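Local atomic coordinates of C3-degrading proteinase (CppA protein) (Streptococcus pneumoniae, PDB entry 3E0R), a protein that probably degrades complement component C3 as a proteinase, and is built of domains of the glyoxalase clan. Residues A[66-71]-A[179-185]; A[15-19]-A[190-194]; A[71-75]-A[193-197]; A[186-190]-A[232-238]; A[103-109]-A[121-125]. One frame throughout, in Å; residues are numbered along the deposited sequence.

Contact 1 of 5, residues A[66-71]-A[179-185]; sequences RKVEGR and IPAQGQD
In this protein of the glyoxalase clan, the Asp185 carboxylate and two waters join the loop 66-71 to the end of strand 176-180 and the loop after it. Both segments are largely extended, and Val68 and Asp185 are the nearest pair, 6.3 Å between CA atoms. Asp185, chi1 near -62° (m), takes most of the donors. Arg66, p at chi1, t at chi2 and chi3, chi4 near 89°, meets it edge-on in a two-point salt bridge: Arg66 NH2 to Asp185 OD2 is 2.9 Å and NH1 to OD1 is 3.2 Å. The backbone N of Glu69 donates to the Asp185 carboxylate, N to OD2 2.9 Å. Gln184 NE2 adds a bond to Asp185 OD1 at 2.8 Å. The Arg66 backbone is hydrogen-bonded to Val192 and Trp194. One water donates to Glu69 O (2.7 Å) and Arg71 O (2.8 Å) and accepts from Asp185 N (3.0 Å). Gly70, at phi/psi 90/-157, has angles that call for glycine. Lys67 turns away and pairs with Asp116. Arg71 runs its long side chain along 179-182, with NH1 3.7 Å from Ala181 CB. A second water accepts from Arg71 N (2.9 Å) and donates to Gln182 O (2.6 Å).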
# COMPACT_ATOMS: atom_id res chain seq x y z
N ARG A 66 -13.56 10.94 7.92
CA ARG A 66 -13.63 11.93 6.87
C ARG A 66 -12.47 11.86 5.90
O ARG A 66 -11.52 11.13 6.10
CB ARG A 66 -13.74 13.35 7.46
CG ARG A 66 -12.50 13.80 8.17
CD ARG A 66 -12.46 15.29 8.39
NE ARG A 66 -11.30 15.60 9.22
CZ ARG A 66 -10.08 15.86 8.76
NH1 ARG A 66 -9.10 16.09 9.62
NH2 ARG A 66 -9.82 15.88 7.46
N LYS A 67 -12.61 12.63 4.84
CA LYS A 67 -11.68 12.68 3.75
C LYS A 67 -10.46 13.50 4.20
O LYS A 67 -10.60 14.52 4.89
CB LYS A 67 -12.38 13.34 2.56
CG LYS A 67 -12.07 12.73 1.18
CD LYS A 67 -12.88 11.41 0.85
CE LYS A 67 -13.18 11.23 -0.72
NZ LYS A 67 -12.90 9.84 -1.34
N VAL A 68 -9.26 13.08 3.81
CA VAL A 68 -8.05 13.92 3.99
C VAL A 68 -8.19 15.26 3.24
O VAL A 68 -8.76 15.33 2.16
CB VAL A 68 -6.71 13.19 3.57
CG1 VAL A 68 -5.47 14.13 3.82
CG2 VAL A 68 -6.55 11.83 4.29
N GLU A 69 -7.72 16.32 3.88
CA GLU A 69 -7.53 17.60 3.24
C GLU A 69 -6.03 17.77 3.05
O GLU A 69 -5.24 17.73 4.01
CB GLU A 69 -8.07 18.76 4.10
CG GLU A 69 -9.60 18.75 4.29
CD GLU A 69 -10.36 19.04 2.99
OE1 GLU A 69 -9.93 20.01 2.26
OE2 GLU A 69 -11.36 18.31 2.71
N GLY A 70 -5.65 17.96 1.79
CA GLY A 70 -4.24 18.13 1.46
C GLY A 70 -3.62 16.80 1.19
O GLY A 70 -4.29 15.85 0.83
N ARG A 71 -2.30 16.75 1.34
CA ARG A 71 -1.55 15.57 1.03
C ARG A 71 -1.96 14.48 2.00
O ARG A 71 -2.28 14.73 3.19
CB ARG A 71 -0.04 15.85 1.10
CG ARG A 71 0.52 16.28 -0.21
CD ARG A 71 2.00 16.60 -0.14
NE ARG A 71 2.48 17.01 -1.46
CZ ARG A 71 3.75 17.08 -1.83
NH1 ARG A 71 4.73 16.75 -1.00
NH2 ARG A 71 4.04 17.48 -3.06
N ILE A 179 8.70 11.12 1.30
CA ILE A 179 8.75 12.40 0.62
C ILE A 179 8.43 13.50 1.63
O ILE A 179 7.42 13.40 2.32
CB ILE A 179 7.74 12.42 -0.52
CG1 ILE A 179 8.17 11.41 -1.59
CG2 ILE A 179 7.60 13.84 -1.07
CD1 ILE A 179 7.15 11.15 -2.61
N PRO A 180 9.31 14.53 1.74
CA PRO A 180 8.97 15.64 2.63
C PRO A 180 7.69 16.32 2.11
O PRO A 180 7.47 16.33 0.90
CB PRO A 180 10.21 16.55 2.60
CG PRO A 180 11.31 15.69 1.98
CD PRO A 180 10.62 14.75 1.07
N ALA A 181 6.85 16.84 3.02
CA ALA A 181 5.47 17.17 2.73
C ALA A 181 4.89 18.02 3.85
O ALA A 181 5.29 17.88 4.99
CB ALA A 181 4.65 15.92 2.56
N GLN A 182 3.96 18.90 3.51
CA GLN A 182 3.17 19.64 4.49
C GLN A 182 1.72 19.38 4.20
O GLN A 182 1.33 19.24 3.04
CB GLN A 182 3.38 21.17 4.43
CG GLN A 182 4.74 21.63 4.88
CD GLN A 182 5.77 21.44 3.78
OE1 GLN A 182 5.55 21.88 2.63
NE2 GLN A 182 6.89 20.76 4.11
N GLY A 183 0.95 19.34 5.28
CA GLY A 183 -0.48 19.21 5.23
C GLY A 183 -1.01 18.92 6.63
O GLY A 183 -0.33 18.28 7.46
N GLN A 184 -2.23 19.40 6.88
CA GLN A 184 -2.89 19.30 8.19
C GLN A 184 -3.04 17.86 8.69
O GLN A 184 -2.86 17.60 9.87
CB GLN A 184 -4.26 20.02 8.17
CG GLN A 184 -5.26 19.56 7.08
CD GLN A 184 -6.71 19.97 7.39
OE1 GLN A 184 -7.08 21.13 7.23
NE2 GLN A 184 -7.55 18.99 7.80
N ASP A 185 -3.33 16.94 7.78
CA ASP A 185 -3.67 15.55 8.14
C ASP A 185 -2.52 14.53 8.09
O ASP A 185 -2.74 13.30 8.24
CB ASP A 185 -4.84 15.07 7.24
CG ASP A 185 -6.10 15.90 7.44
OD1 ASP A 185 -6.16 16.69 8.41
OD2 ASP A 185 -7.02 15.78 6.60
O HOH W 1 -2.76 16.94 4.85
O HOH W 2 -1.02 19.27 1.90

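Contact 2 of 5, residues A[15-19]-A[190-194]; sequences TLKAN and NTVTW
Lys17 NZ donates two hydrogen bonds to backbone carbonyls, Asn190 O at 2.6 Å and Thr193 O at 3.0 Å. The lysine comes from the end of strand 9-18, in the eight-stranded mixed sheet, and reaches into the loop before strand 196-203. Residues 190-192 have helical phi/psi angles without regular helical bonds. This curve turns both carbonyls toward the same ammonium group, and Thr191 CA lies 3.4 Å from Lys17 NZ. The Lys17 side chain is m, t, p, t and is buried. Lys17 and Trp194 are the nearest pair, with CA atoms 4.9 Å apart. Just past the segment, the main chain of Lys17 bonds to that of Asp195, where strands 9-18 and 196-203 pair. Trp194 (chi1 -68°, chi2 -70°) brings its indole over to the end of the strand. Its NE1 bonds to Ala60 O. Trp194 CD1 is 4.0 Å from Lys17 CB and 3.7 Å from Ala18 C. The arrangement ties a sheet strand of the N-terminal family region to a loop of the C-terminal one. Asn19, t at chi1, makes a CH-pi contact over the indole face, with CB 3.9 Å from the centroid of the five-membered ring of Trp194.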
# COMPACT_ATOMS: atom_id res chain seq x y z
N THR A 15 -2.05 -1.12 5.31
CA THR A 15 -3.49 -1.12 5.49
C THR A 15 -3.94 0.29 5.15
O THR A 15 -3.48 1.27 5.76
CB THR A 15 -3.97 -1.42 6.95
OG1 THR A 15 -3.56 -2.75 7.34
CG2 THR A 15 -5.53 -1.23 7.08
N LEU A 16 -4.82 0.36 4.15
CA LEU A 16 -5.52 1.57 3.76
C LEU A 16 -6.96 1.48 4.27
O LEU A 16 -7.63 0.46 4.12
CB LEU A 16 -5.50 1.74 2.23
CG LEU A 16 -4.10 1.77 1.56
CD1 LEU A 16 -4.24 2.01 0.04
CD2 LEU A 16 -3.13 2.84 2.18
N LYS A 17 -7.42 2.57 4.88
CA LYS A 17 -8.82 2.68 5.25
C LYS A 17 -9.71 2.94 4.01
O LYS A 17 -9.32 3.69 3.09
CB LYS A 17 -9.01 3.72 6.35
CG LYS A 17 -8.29 3.30 7.57
CD LYS A 17 -8.30 4.38 8.65
CE LYS A 17 -9.63 4.48 9.43
NZ LYS A 17 -9.91 5.84 9.95
N ALA A 18 -10.86 2.23 3.98
CA ALA A 18 -11.81 2.20 2.85
C ALA A 18 -13.16 2.62 3.40
O ALA A 18 -13.52 2.21 4.48
CB ALA A 18 -11.91 0.81 2.27
N ASN A 19 -13.89 3.45 2.66
CA ASN A 19 -15.24 3.88 3.06
C ASN A 19 -16.27 2.86 2.59
O ASN A 19 -16.82 2.12 3.39
CB ASN A 19 -15.57 5.29 2.53
CG ASN A 19 -17.03 5.75 2.84
OD1 ASN A 19 -17.82 5.05 3.49
ND2 ASN A 19 -17.37 6.94 2.37
N ASN A 190 -5.29 7.95 13.37
CA ASN A 190 -5.65 7.15 12.21
C ASN A 190 -7.12 6.77 12.08
O ASN A 190 -7.54 6.22 11.05
CB ASN A 190 -4.75 5.90 12.08
CG ASN A 190 -5.01 4.82 13.11
OD1 ASN A 190 -4.84 3.66 12.80
ND2 ASN A 190 -5.33 5.19 14.33
N THR A 191 -7.89 7.09 13.12
CA THR A 191 -9.33 6.97 13.09
C THR A 191 -9.99 8.19 12.41
O THR A 191 -11.18 8.14 12.10
CB THR A 191 -9.86 6.94 14.53
OG1 THR A 191 -9.36 8.09 15.20
CG2 THR A 191 -9.37 5.70 15.25
N VAL A 192 -9.24 9.26 12.19
CA VAL A 192 -9.86 10.53 11.80
C VAL A 192 -10.22 10.57 10.29
O VAL A 192 -11.29 11.13 9.92
CB VAL A 192 -9.03 11.80 12.28
CG1 VAL A 192 -9.60 13.12 11.70
CG2 VAL A 192 -8.95 11.86 13.85
N THR A 193 -9.36 9.97 9.47
CA THR A 193 -9.39 10.12 8.00
C THR A 193 -9.31 8.77 7.33
O THR A 193 -8.85 7.82 7.96
CB THR A 193 -8.19 10.98 7.50
OG1 THR A 193 -6.96 10.38 7.96
CG2 THR A 193 -8.29 12.50 7.99
N TRP A 194 -9.72 8.69 6.06
CA TRP A 194 -9.42 7.51 5.17
C TRP A 194 -8.04 7.61 4.59
O TRP A 194 -7.79 8.42 3.69
CB TRP A 194 -10.47 7.38 4.04
CG TRP A 194 -11.86 7.00 4.56
CD1 TRP A 194 -12.24 5.78 5.09
CD2 TRP A 194 -13.03 7.85 4.63
NE1 TRP A 194 -13.56 5.83 5.49
CE2 TRP A 194 -14.08 7.07 5.19
CE3 TRP A 194 -13.31 9.16 4.24
CZ2 TRP A 194 -15.35 7.57 5.38
CZ3 TRP A 194 -14.58 9.66 4.43
CH2 TRP A 194 -15.59 8.86 5.00

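Contact 3 of 5, residues A[71-75]-A[193-197]; sequences RKKLA and TWDLS
Residues 193-197 lead into strand 196-203, and 71-75 lead into strand 74-81. The nearest CA pairs are Lys72 with Asp195 (6.6 Å) and Leu74 with Leu196 (5.8 Å). First, Trp194 O accepts a weak hydrogen bond from Lys72 NZ at 3.0 Å. That ammonium group also forms a salt bridge with Asp117. Asp195 is extended, at phi/psi -159/-176, with chi1 near -158° (t). Its carboxylate binds two successive amides, Lys73 N to Asp195 OD2 at 2.8 Å and Leu74 N to Asp195 OD1 at 3.2 Å. Lys73 has helical angles (-57/-39), which turn these two N-H groups toward the acid. Asp195 OD1 also takes a weak bond from Leu196 N at 2.7 Å. Leu196 (t, p) packs on Leu74 (t, p), with their CB atoms 4.2 Å apart. Leu196 O accepts from a water at 2.7 Å, and the same water accepts from Lys73 NZ at 2.8 Å. Lys73 NZ bonds to Val188 O and Asn235 O as well. One aspartate at the entry to strand 196-203 thus joins two mixed sheets in a buried contact, side chain to main chain, not by strand pairing. Strand 151-159 borders strand 74-81, and strand 9-18 borders strand 196-203.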
# COMPACT_ATOMS: atom_id res chain seq x y z
N ARG A 71 -2.30 16.75 1.34
CA ARG A 71 -1.55 15.57 1.03
C ARG A 71 -1.96 14.48 2.00
O ARG A 71 -2.28 14.73 3.19
CB ARG A 71 -0.04 15.85 1.10
CG ARG A 71 0.52 16.28 -0.21
CD ARG A 71 2.00 16.60 -0.14
NE ARG A 71 2.48 17.01 -1.46
CZ ARG A 71 3.75 17.08 -1.83
NH1 ARG A 71 4.73 16.75 -1.00
NH2 ARG A 71 4.04 17.48 -3.06
N LYS A 72 -1.97 13.26 1.48
CA LYS A 72 -2.27 12.09 2.32
C LYS A 72 -0.95 11.55 2.80
O LYS A 72 0.08 11.77 2.17
CB LYS A 72 -3.02 11.00 1.54
CG LYS A 72 -4.39 11.37 1.04
CD LYS A 72 -5.11 10.13 0.45
CE LYS A 72 -5.98 9.40 1.48
NZ LYS A 72 -6.56 8.10 0.99
N LYS A 73 -0.99 10.81 3.91
CA LYS A 73 0.20 10.09 4.40
C LYS A 73 0.72 9.14 3.29
O LYS A 73 1.91 9.03 3.06
CB LYS A 73 -0.14 9.35 5.69
CG LYS A 73 -0.53 10.27 6.83
CD LYS A 73 -0.82 9.45 8.11
CE LYS A 73 -1.75 10.17 9.09
NZ LYS A 73 -1.93 9.45 10.41
N LEU A 74 -0.20 8.51 2.57
CA LEU A 74 0.15 7.72 1.39
C LEU A 74 0.27 8.69 0.25
O LEU A 74 -0.71 9.26 -0.19
CB LEU A 74 -0.90 6.63 1.06
CG LEU A 74 -0.49 5.74 -0.15
CD1 LEU A 74 0.56 4.80 0.22
CD2 LEU A 74 -1.65 5.00 -0.74
N ALA A 75 1.50 8.92 -0.20
CA ALA A 75 1.77 9.72 -1.38
C ALA A 75 1.38 8.89 -2.63
O ALA A 75 0.51 9.31 -3.39
CB ALA A 75 3.26 10.17 -1.40
N THR A 193 -9.36 9.97 9.47
CA THR A 193 -9.39 10.12 8.00
C THR A 193 -9.31 8.77 7.33
O THR A 193 -8.85 7.82 7.96
CB THR A 193 -8.19 10.98 7.50
OG1 THR A 193 -6.96 10.38 7.96
CG2 THR A 193 -8.29 12.50 7.99
N TRP A 194 -9.72 8.69 6.06
CA TRP A 194 -9.42 7.51 5.17
C TRP A 194 -8.04 7.61 4.59
O TRP A 194 -7.79 8.42 3.69
CB TRP A 194 -10.47 7.38 4.04
CG TRP A 194 -11.86 7.00 4.56
CD1 TRP A 194 -12.24 5.78 5.09
CD2 TRP A 194 -13.03 7.85 4.63
NE1 TRP A 194 -13.56 5.83 5.49
CE2 TRP A 194 -14.08 7.07 5.19
CE3 TRP A 194 -13.31 9.16 4.24
CZ2 TRP A 194 -15.35 7.57 5.38
CZ3 TRP A 194 -14.58 9.66 4.43
CH2 TRP A 194 -15.59 8.86 5.00
N ASP A 195 -7.08 6.85 5.11
CA ASP A 195 -5.67 7.00 4.68
C ASP A 195 -4.96 5.73 5.03
O ASP A 195 -5.58 4.84 5.54
CB ASP A 195 -5.00 8.17 5.43
CG ASP A 195 -3.77 8.75 4.69
OD1 ASP A 195 -3.18 8.15 3.74
OD2 ASP A 195 -3.42 9.87 5.06
N LEU A 196 -3.65 5.68 4.80
CA LEU A 196 -2.79 4.66 5.38
C LEU A 196 -2.82 4.71 6.94
O LEU A 196 -2.49 5.75 7.54
CB LEU A 196 -1.32 4.85 4.87
CG LEU A 196 -0.24 3.94 5.48
CD1 LEU A 196 -0.30 2.46 4.91
CD2 LEU A 196 1.13 4.58 5.32
N SER A 197 -3.22 3.60 7.57
CA SER A 197 -3.44 3.56 9.00
C SER A 197 -2.54 2.59 9.72
O SER A 197 -2.30 2.76 10.91
CB SER A 197 -4.87 3.19 9.30
OG SER A 197 -5.19 1.90 8.83
O HOH W 3 -3.38 7.28 9.52

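Contact 4 of 5, residues A[186-190]-A[232-238]; sequences LTVDN and KDRNNVE
The Asn236 side chain lies against the backbone of 187-189. Asn236 CB is 3.6 Å from Val188 O and 4.1 Å from Asp189 CA. With chi1 m, Asn236 ND2 donates a hydrogen bond to Thr187 O at 2.8 Å. The closest CA pairs are Thr187 with Asn235 (4.0 Å) and Asp189 with Asn236 (5.5 Å). The tight first pair includes a CA-H...O contact, Thr187 CA to Asn235 O at 3.5 Å. A water links the segments too, donating to Leu186 O at 2.7 Å and accepting from Asn235 ND2 at 3.0 Å. Asp189 OD1 and Lys232 NZ form a long salt bridge of 3.9 Å, while Asp189 OD2 bonds to Thr191. Asn190 CB sits 3.7 Å from Asn236 O. Asp233 to Asn236 is a type I beta turn, closed by Asn236 N to Asp233 O at 2.7 Å. Asn236, the last residue of the turn, has positive phi (71/11), and Asp233 N bonds to Val237 O at 2.9 Å. Asn235 OD1, p at chi1, accepts from Val237 N (3.1 Å), an Asx turn. The arrangement is a 3:5 beta hairpin, type I turn plus G1 bulge, between strands 228-232 and 238-243, packed against the loop 186-190.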
# COMPACT_ATOMS: atom_id res chain seq x y z
N LEU A 186 -1.30 15.01 7.91
CA LEU A 186 -0.14 14.13 7.73
C LEU A 186 0.28 13.43 9.01
O LEU A 186 1.05 12.47 8.96
CB LEU A 186 1.05 14.93 7.18
CG LEU A 186 1.06 15.30 5.71
CD1 LEU A 186 2.36 16.07 5.37
CD2 LEU A 186 0.87 14.04 4.88
N THR A 187 -0.17 13.93 10.16
CA THR A 187 0.04 13.26 11.46
C THR A 187 -1.25 13.00 12.28
O THR A 187 -1.18 12.63 13.46
CB THR A 187 1.05 14.05 12.30
OG1 THR A 187 0.43 15.24 12.80
CG2 THR A 187 2.30 14.41 11.46
N VAL A 188 -2.41 13.11 11.64
CA VAL A 188 -3.71 12.94 12.32
C VAL A 188 -3.88 11.51 12.91
O VAL A 188 -3.44 10.51 12.33
CB VAL A 188 -4.89 13.30 11.32
CG1 VAL A 188 -5.11 12.21 10.29
CG2 VAL A 188 -6.16 13.57 12.02
N ASP A 189 -4.53 11.40 14.06
CA ASP A 189 -4.90 10.08 14.55
C ASP A 189 -5.62 9.24 13.45
O ASP A 189 -6.46 9.77 12.70
CB ASP A 189 -5.78 10.20 15.80
CG ASP A 189 -6.09 8.86 16.41
OD1 ASP A 189 -5.20 7.97 16.36
OD2 ASP A 189 -7.19 8.69 16.97
N ASN A 190 -5.29 7.95 13.37
CA ASN A 190 -5.65 7.15 12.21
C ASN A 190 -7.12 6.77 12.08
O ASN A 190 -7.54 6.22 11.05
CB ASN A 190 -4.75 5.90 12.08
CG ASN A 190 -5.01 4.82 13.11
OD1 ASN A 190 -4.84 3.66 12.80
ND2 ASN A 190 -5.33 5.19 14.33
N LYS A 232 3.48 2.61 17.40
CA LYS A 232 2.83 3.72 16.73
C LYS A 232 3.91 4.71 16.34
O LYS A 232 4.80 4.98 17.14
CB LYS A 232 1.82 4.38 17.66
CG LYS A 232 0.75 5.19 16.96
CD LYS A 232 -0.31 5.55 17.97
CE LYS A 232 -1.61 5.87 17.33
NZ LYS A 232 -2.77 5.48 18.21
N ASP A 233 3.83 5.20 15.12
CA ASP A 233 4.84 6.08 14.58
C ASP A 233 4.44 7.50 14.91
O ASP A 233 3.28 7.76 15.27
CB ASP A 233 5.01 5.87 13.07
CG ASP A 233 6.35 6.40 12.53
OD1 ASP A 233 7.20 6.83 13.33
OD2 ASP A 233 6.55 6.38 11.30
N ARG A 234 5.40 8.40 14.82
CA ARG A 234 5.22 9.81 15.13
C ARG A 234 4.15 10.52 14.27
O ARG A 234 3.61 11.56 14.67
CB ARG A 234 6.57 10.52 15.00
CG ARG A 234 7.73 9.85 15.80
CD ARG A 234 8.72 10.87 16.33
NE ARG A 234 9.65 10.30 17.31
CZ ARG A 234 10.71 9.54 17.01
NH1 ARG A 234 11.00 9.22 15.74
NH2 ARG A 234 11.49 9.08 17.98
N ASN A 235 3.85 9.96 13.10
CA ASN A 235 2.73 10.41 12.31
C ASN A 235 1.40 9.66 12.58
O ASN A 235 0.42 9.80 11.84
CB ASN A 235 3.11 10.31 10.82
CG ASN A 235 3.30 8.87 10.33
OD1 ASN A 235 3.11 7.89 11.06
ND2 ASN A 235 3.65 8.75 9.07
N ASN A 236 1.40 8.84 13.62
CA ASN A 236 0.23 8.07 14.04
C ASN A 236 -0.25 6.88 13.16
O ASN A 236 -1.29 6.31 13.42
CB ASN A 236 -0.92 9.01 14.47
CG ASN A 236 -0.57 9.77 15.73
OD1 ASN A 236 -0.05 9.18 16.67
ND2 ASN A 236 -0.74 11.09 15.71
N VAL A 237 0.55 6.48 12.19
CA VAL A 237 0.45 5.15 11.56
C VAL A 237 0.94 4.06 12.56
O VAL A 237 2.07 4.10 13.10
CB VAL A 237 1.22 5.12 10.21
CG1 VAL A 237 1.19 3.74 9.52
CG2 VAL A 237 0.66 6.24 9.23
N GLU A 238 0.08 3.11 12.82
CA GLU A 238 0.41 1.93 13.55
C GLU A 238 1.44 1.04 12.87
O GLU A 238 1.40 0.84 11.66
CB GLU A 238 -0.88 1.14 13.81
CG GLU A 238 -1.77 1.87 14.81
CD GLU A 238 -3.00 1.08 15.16
OE1 GLU A 238 -3.18 0.04 14.49
OE2 GLU A 238 -3.76 1.49 16.09
O HOH W 4 3.05 11.29 7.61

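Contact 5 of 5, residues A[103-109]-A[121-125]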
# COMPACT_ATOMS: atom_id res chain seq x y z
N GLY A 103 7.76 2.44 -20.13
CA GLY A 103 9.20 2.41 -19.90
C GLY A 103 9.92 1.32 -20.68
O GLY A 103 9.42 0.82 -21.70
N GLN A 104 11.09 0.94 -20.16
CA GLN A 104 11.85 -0.21 -20.66
C GLN A 104 10.99 -1.45 -20.94
O GLN A 104 10.89 -1.88 -22.09
CB GLN A 104 12.98 -0.60 -19.68
CG GLN A 104 13.97 -1.66 -20.23
CD GLN A 104 15.05 -2.12 -19.23
OE1 GLN A 104 14.82 -2.21 -18.01
NE2 GLN A 104 16.24 -2.46 -19.76
N ASN A 105 10.38 -2.02 -19.90
CA ASN A 105 9.72 -3.33 -20.04
C ASN A 105 8.28 -3.32 -20.60
O ASN A 105 7.85 -4.30 -21.24
CB ASN A 105 9.75 -4.11 -18.73
CG ASN A 105 11.15 -4.30 -18.18
OD1 ASN A 105 11.31 -4.52 -16.98
ND2 ASN A 105 12.17 -4.20 -19.05
N GLY A 106 7.54 -2.24 -20.38
CA GLY A 106 6.19 -2.14 -20.94
C GLY A 106 5.43 -0.88 -20.57
O GLY A 106 6.00 0.11 -20.14
N TYR A 107 4.12 -0.94 -20.73
CA TYR A 107 3.27 0.15 -20.30
C TYR A 107 3.15 0.18 -18.75
O TYR A 107 3.52 -0.76 -18.00
CB TYR A 107 1.92 0.10 -21.03
CG TYR A 107 2.08 0.32 -22.54
CD1 TYR A 107 2.12 1.62 -23.10
CD2 TYR A 107 2.24 -0.78 -23.41
CE1 TYR A 107 2.27 1.80 -24.52
CE2 TYR A 107 2.39 -0.61 -24.81
CZ TYR A 107 2.41 0.67 -25.36
OH TYR A 107 2.58 0.81 -26.74
N ALA A 108 2.70 1.33 -18.27
CA ALA A 108 2.46 1.52 -16.85
C ALA A 108 1.34 2.53 -16.78
O ALA A 108 1.07 3.24 -17.76
CB ALA A 108 3.69 2.03 -16.18
N PHE A 109 0.65 2.58 -15.65
CA PHE A 109 -0.34 3.64 -15.50
C PHE A 109 -0.55 4.05 -14.07
O PHE A 109 -0.15 3.37 -13.16
CB PHE A 109 -1.69 3.27 -16.20
CG PHE A 109 -2.41 2.16 -15.56
CD1 PHE A 109 -3.39 2.42 -14.61
CD2 PHE A 109 -2.11 0.83 -15.90
CE1 PHE A 109 -4.06 1.39 -13.98
CE2 PHE A 109 -2.76 -0.22 -15.29
CZ PHE A 109 -3.75 0.07 -14.32
N ILE A 121 0.77 1.33 -11.32
CA ILE A 121 1.01 -0.07 -11.69
C ILE A 121 2.00 -0.10 -12.84
O ILE A 121 1.75 0.50 -13.88
CB ILE A 121 -0.27 -0.82 -12.14
CG1 ILE A 121 -1.37 -0.61 -11.10
CG2 ILE A 121 0.02 -2.35 -12.35
CD1 ILE A 121 -2.13 -1.91 -10.78
N HIS A 122 3.10 -0.81 -12.65
CA HIS A 122 4.18 -0.79 -13.59
C HIS A 122 4.89 -2.13 -13.55
O HIS A 122 4.56 -2.98 -12.78
CB HIS A 122 5.15 0.37 -13.25
CG HIS A 122 6.05 0.07 -12.10
ND1 HIS A 122 7.30 -0.50 -12.26
CD2 HIS A 122 5.88 0.23 -10.77
CE1 HIS A 122 7.86 -0.69 -11.07
NE2 HIS A 122 7.01 -0.26 -10.15
N ALA A 123 5.89 -2.28 -14.40
CA ALA A 123 6.60 -3.55 -14.54
C ALA A 123 8.11 -3.35 -14.65
O ALA A 123 8.80 -4.23 -15.18
CB ALA A 123 6.06 -4.28 -15.75
N GLU A 124 8.63 -2.21 -14.14
CA GLU A 124 9.99 -1.74 -14.43
C GLU A 124 10.91 -2.10 -13.28
O GLU A 124 10.47 -2.17 -12.12
CB GLU A 124 10.05 -0.22 -14.60
CG GLU A 124 9.25 0.40 -15.76
CD GLU A 124 9.45 -0.28 -17.14
OE1 GLU A 124 10.56 -0.83 -17.47
OE2 GLU A 124 8.45 -0.26 -17.90
N ASP A 125 12.19 -2.33 -13.60
CA ASP A 125 13.22 -2.50 -12.56
C ASP A 125 13.64 -1.11 -12.02
O ASP A 125 14.34 -0.99 -11.02
CB ASP A 125 14.44 -3.28 -13.06
CG ASP A 125 14.06 -4.44 -13.97
OD1 ASP A 125 14.35 -5.61 -13.61
OD2 ASP A 125 13.50 -4.18 -15.05
O HOH W 5 14.67 -5.02 -17.95
O HOH W 6 5.66 -0.68 -16.78
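Strands 107-112 and 118-122 run antiparallel, and Phe109 and Ile121 form a hydrogen-bonded pair with CA atoms 5.5 Å apart. Phe109 N to Ile121 O and Ile121 N to Phe109 O are both 2.9 Å. Ala108 CA adds a CA-H...O contact to Ile121 O at 3.2 Å. Toward Tyr107 and Ala123, within these segments, no direct backbone bond follows, and a water steps in. It accepts from Ala123 N at 2.9 Å and lies 2.5 Å from Tyr107 O and 3.0 Å from Glu124 OE2. At 103-106 the chain turns back, with Gly103 N bonded to Gly106 O at 2.9 Å.

Glu124 reaches into this turn. Glu124 OE1 accepts from Asn105 N at 2.7 Å, and OE2 accepts a weak bond from Gly106 N at 3.3 Å. Gly103 CA lies 3.4 Å from Glu124 OE2, and a CB on Gly103 would clash with that oxygen. His122 ND1 accepts from Glu124 N at 2.9 Å. A water bridges Asp125 OD2 (3.2 Å) and, weakly, Gln104 OE1 (2.8 Å). On the apolar side, Ile121 CB lies over a face of the Phe109 ring. Phe109 also packs on Ile87 and Leu91 of helix 84-91. The whole is the open end of a beta hairpin in the seven-stranded mixed sheet, where the Glu124 carboxylate accepts backbone N-H groups of the turn between strands 99-102 and 107-112.

Overall arrangement
Contacts 1 to 4 form one cluster, with centres 7 to 13 Å apart. Much of it is built from the chain 179-197, which visits in turn 66-71 (contact 1), 232-238 (contact 4), 15-19 (contact 2) and 71-75 (contact 3). Contacts 1 and 3 share Arg71, contacts 2 and 3 share Thr193 and Trp194, and contacts 2 and 4 share Asn190. Contacts 1, 2 and 3 join the N-terminal and C-terminal family regions. Contact 3 also links the two mixed sheets. Contact 5 lies apart, its centre 25 to 32 Å from the others. It closes a local hairpin, but strand 118-122 neighbours strand 74-81, so its sheet leads back to contact 3.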